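Local coordinates for protein GTP cyclohydrolase 1 type 2 homolog (Thermus thermophilus, PDB 2YYB) that is of unknown function but belongs to the GTP cyclohydrolase I type 2/NIF3 family and probably binds divalent metal cations, at residues V58-V63 / G90-A95. Numbering follows the deposited sequence.
Sequences VDFLIV and GINLYA
F60 and Y94 both carry CG anti to the backbone N (chi1 -161° and -174°), which lays their side chains alongside each other, pointing the same way, on one face of a parallel strand pair. The rings are nearly parallel but slid apart, centroids 5.8 Å from each other, so they barely overlap; what touches is F60 CE2 against Y94 CB, at 3.6 Å. On its other flank the F60 ring brings CD1 to N92 CB, also 3.6 Å away. N92 has CG anti to its carbonyl carbon, and this swings the amide back to D59. There D59 O takes two bonds from one residue: N92 N at 2.8 Å and, bent to 135°, N92 ND2 at 3.0 Å, the two donors arriving from opposite faces of the carbonyl plane. Beyond it, L61 N binds N92 O, L61 O accepts Y94 N, and V63 N reaches Y94 O, the regular parallel pattern. The face of L61, L93, V63 and A95 is aliphatic: L61 CG meets L93 CD1 at 4.0 Å, V63 CG2 touches A95 CB, and I91, just ahead of the strand, adds CG2 against L61 CB. These strands begin and end a beta-alpha-beta unit whose helix is 77-88, and strand 60-63 leads straight into H64 and H65, predicted ligands of divalent metal cations. Helix 3-13 covers the F60 and Y94 rings, Y94 OH being hydrogen-bonded to D11 OD2, while helix 47-55 packs on L61 and L93. N92 OD1 accepts from G32 N and ND2 also donates to K33 O, so the buried amide is held at both ends and its rotation is fixed.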
ATOM      1  N   VAL A  58      -1.013 -41.156 -15.179  1.00 37.65           N
ATOM      2  CA  VAL A  58      -0.223 -39.987 -15.534  1.00 35.94           C
ATOM      3  C   VAL A  58       0.811 -39.766 -14.438  1.00 35.90           C
ATOM      4  O   VAL A  58       0.499 -39.931 -13.258  1.00 37.11           O
ATOM      5  CB  VAL A  58      -1.107 -38.721 -15.652  1.00 34.24           C
ATOM      6  CG1 VAL A  58      -0.238 -37.492 -15.878  1.00 32.06           C
ATOM      7  CG2 VAL A  58      -2.061 -38.871 -16.797  1.00 33.10           C
ATOM      8  N   ASP A  59       2.034 -39.399 -14.815  1.00 35.34           N
ATOM      9  CA  ASP A  59       3.090 -39.142 -13.818  1.00 34.79           C
ATOM     10  C   ASP A  59       3.349 -37.650 -13.661  1.00 33.63           C
ATOM     11  O   ASP A  59       3.755 -37.179 -12.603  1.00 33.48           O
ATOM     12  CB  ASP A  59       4.429 -39.787 -14.230  1.00 34.72           C
ATOM     13  CG  ASP A  59       4.357 -41.283 -14.287  1.00 37.31           C
ATOM     14  OD1 ASP A  59       3.810 -41.877 -13.331  1.00 39.01           O
ATOM     15  OD2 ASP A  59       4.849 -41.867 -15.274  1.00 37.60           O
ATOM     16  N   PHE A  60       3.127 -36.917 -14.739  1.00 31.47           N
ATOM     17  CA  PHE A  60       3.391 -35.495 -14.764  1.00 31.12           C
ATOM     18  C   PHE A  60       2.194 -34.788 -15.376  1.00 31.73           C
ATOM     19  O   PHE A  60       2.039 -34.764 -16.599  1.00 33.23           O
ATOM     20  CB  PHE A  60       4.636 -35.250 -15.611  1.00 28.95           C
ATOM     21  CG  PHE A  60       5.282 -33.931 -15.375  1.00 26.73           C
ATOM     22  CD1 PHE A  60       6.283 -33.797 -14.419  1.00 24.22           C
ATOM     23  CD2 PHE A  60       4.899 -32.814 -16.115  1.00 23.96           C
ATOM     24  CE1 PHE A  60       6.900 -32.548 -14.206  1.00 25.04           C
ATOM     25  CE2 PHE A  60       5.506 -31.580 -15.905  1.00 21.79           C
ATOM     26  CZ  PHE A  60       6.505 -31.442 -14.952  1.00 22.86           C
ATOM     27  N   LEU A  61       1.351 -34.233 -14.510  1.00 31.54           N
ATOM     28  CA  LEU A  61       0.136 -33.512 -14.910  1.00 30.30           C
ATOM     29  C   LEU A  61       0.408 -32.021 -15.076  1.00 31.13           C
ATOM     30  O   LEU A  61       0.908 -31.350 -14.155  1.00 30.72           O
ATOM     31  CB  LEU A  61      -0.959 -33.712 -13.858  1.00 27.11           C
ATOM     32  CG  LEU A  61      -2.297 -33.061 -14.148  1.00 26.34           C
ATOM     33  CD1 LEU A  61      -2.721 -33.399 -15.569  1.00 27.26           C
ATOM     34  CD2 LEU A  61      -3.330 -33.530 -13.160  1.00 24.49           C
ATOM     35  N   ILE A  62       0.098 -31.516 -16.266  1.00 31.01           N
ATOM     36  CA  ILE A  62       0.282 -30.110 -16.586  1.00 31.69           C
ATOM     37  C   ILE A  62      -1.089 -29.436 -16.678  1.00 31.62           C
ATOM     38  O   ILE A  62      -1.961 -29.898 -17.418  1.00 32.27           O
ATOM     39  CB  ILE A  62       0.990 -29.963 -17.937  1.00 33.02           C
ATOM     40  CG1 ILE A  62       2.374 -30.626 -17.857  1.00 32.35           C
ATOM     41  CG2 ILE A  62       1.037 -28.475 -18.347  1.00 31.60           C
ATOM     42  CD1 ILE A  62       3.151 -30.631 -19.148  1.00 27.39           C
ATOM     43  N   VAL A  63      -1.289 -28.357 -15.930  1.00 30.63           N
ATOM     44  CA  VAL A  63      -2.568 -27.648 -15.981  1.00 30.75           C
ATOM     45  C   VAL A  63      -2.353 -26.143 -16.156  1.00 32.65           C
ATOM     46  O   VAL A  63      -1.312 -25.603 -15.755  1.00 30.81           O
ATOM     47  CB  VAL A  63      -3.405 -27.900 -14.701  1.00 29.53           C
ATOM     48  CG1 VAL A  63      -3.708 -29.394 -14.568  1.00 25.62           C
ATOM     49  CG2 VAL A  63      -2.659 -27.362 -13.470  1.00 25.80           C
ATOM     50  N   GLY A  90       1.524 -40.743  -7.097  1.00 27.21           N
ATOM     51  CA  GLY A  90       2.865 -40.253  -7.385  1.00 27.84           C
ATOM     52  C   GLY A  90       2.842 -39.258  -8.524  1.00 29.02           C
ATOM     53  O   GLY A  90       3.804 -39.128  -9.269  1.00 29.60           O
ATOM     54  N   ILE A  91       1.734 -38.535  -8.642  1.00 29.61           N
ATOM     55  CA  ILE A  91       1.539 -37.557  -9.706  1.00 29.74           C
ATOM     56  C   ILE A  91       2.192 -36.201  -9.429  1.00 29.77           C
ATOM     57  O   ILE A  91       2.005 -35.626  -8.359  1.00 31.03           O
ATOM     58  CB  ILE A  91       0.026 -37.345  -9.945  1.00 29.41           C
ATOM     59  CG1 ILE A  91      -0.612 -38.674 -10.339  1.00 27.16           C
ATOM     60  CG2 ILE A  91      -0.202 -36.242 -11.002  1.00 30.89           C
ATOM     61  CD1 ILE A  91      -2.127 -38.687 -10.343  1.00 26.14           C
ATOM     62  N   ASN A  92       2.968 -35.710 -10.390  1.00 28.46           N
ATOM     63  CA  ASN A  92       3.610 -34.407 -10.262  1.00 28.33           C
ATOM     64  C   ASN A  92       2.606 -33.411 -10.839  1.00 28.59           C
ATOM     65  O   ASN A  92       1.999 -33.687 -11.876  1.00 28.86           O
ATOM     66  CB  ASN A  92       4.890 -34.331 -11.095  1.00 27.33           C
ATOM     67  CG  ASN A  92       6.008 -35.184 -10.548  1.00 28.09           C
ATOM     68  OD1 ASN A  92       6.601 -34.894  -9.503  1.00 27.62           O
ATOM     69  ND2 ASN A  92       6.320 -36.244 -11.268  1.00 29.61           N
ATOM     70  N   LEU A  93       2.419 -32.272 -10.168  1.00 27.36           N
ATOM     71  CA  LEU A  93       1.495 -31.238 -10.639  1.00 24.60           C
ATOM     72  C   LEU A  93       2.311 -30.031 -11.029  1.00 25.47           C
ATOM     73  O   LEU A  93       2.980 -29.438 -10.171  1.00 24.40           O
ATOM     74  CB  LEU A  93       0.505 -30.807  -9.554  1.00 20.85           C
ATOM     75  CG  LEU A  93      -0.578 -29.874 -10.112  1.00 19.35           C
ATOM     76  CD1 LEU A  93      -1.396 -30.617 -11.162  1.00 16.25           C
ATOM     77  CD2 LEU A  93      -1.479 -29.370  -9.009  1.00 19.09           C
ATOM     78  N   TYR A  94       2.261 -29.691 -12.319  1.00 25.48           N
ATOM     79  CA  TYR A  94       2.984 -28.546 -12.873  1.00 27.29           C
ATOM     80  C   TYR A  94       1.944 -27.548 -13.423  1.00 30.03           C
ATOM     81  O   TYR A  94       1.138 -27.878 -14.315  1.00 31.95           O
ATOM     82  CB  TYR A  94       3.921 -28.999 -14.000  1.00 26.25           C
ATOM     83  CG  TYR A  94       4.814 -27.899 -14.522  1.00 27.30           C
ATOM     84  CD1 TYR A  94       6.052 -27.660 -13.947  1.00 29.59           C
ATOM     85  CD2 TYR A  94       4.406 -27.076 -15.564  1.00 28.39           C
ATOM     86  CE1 TYR A  94       6.879 -26.615 -14.398  1.00 33.44           C
ATOM     87  CE2 TYR A  94       5.210 -26.036 -16.028  1.00 31.51           C
ATOM     88  CZ  TYR A  94       6.453 -25.809 -15.444  1.00 33.49           C
ATOM     89  OH  TYR A  94       7.289 -24.818 -15.920  1.00 34.08           O
ATOM     90  N   ALA A  95       1.956 -26.330 -12.899  1.00 30.48           N
ATOM     91  CA  ALA A  95       0.990 -25.333 -13.338  1.00 32.92           C
ATOM     92  C   ALA A  95       1.649 -24.217 -14.158  1.00 34.41           C
ATOM     93  O   ALA A  95       2.738 -23.739 -13.817  1.00 34.74           O
ATOM     94  CB  ALA A  95       0.241 -24.749 -12.103  1.00 30.40           C
TER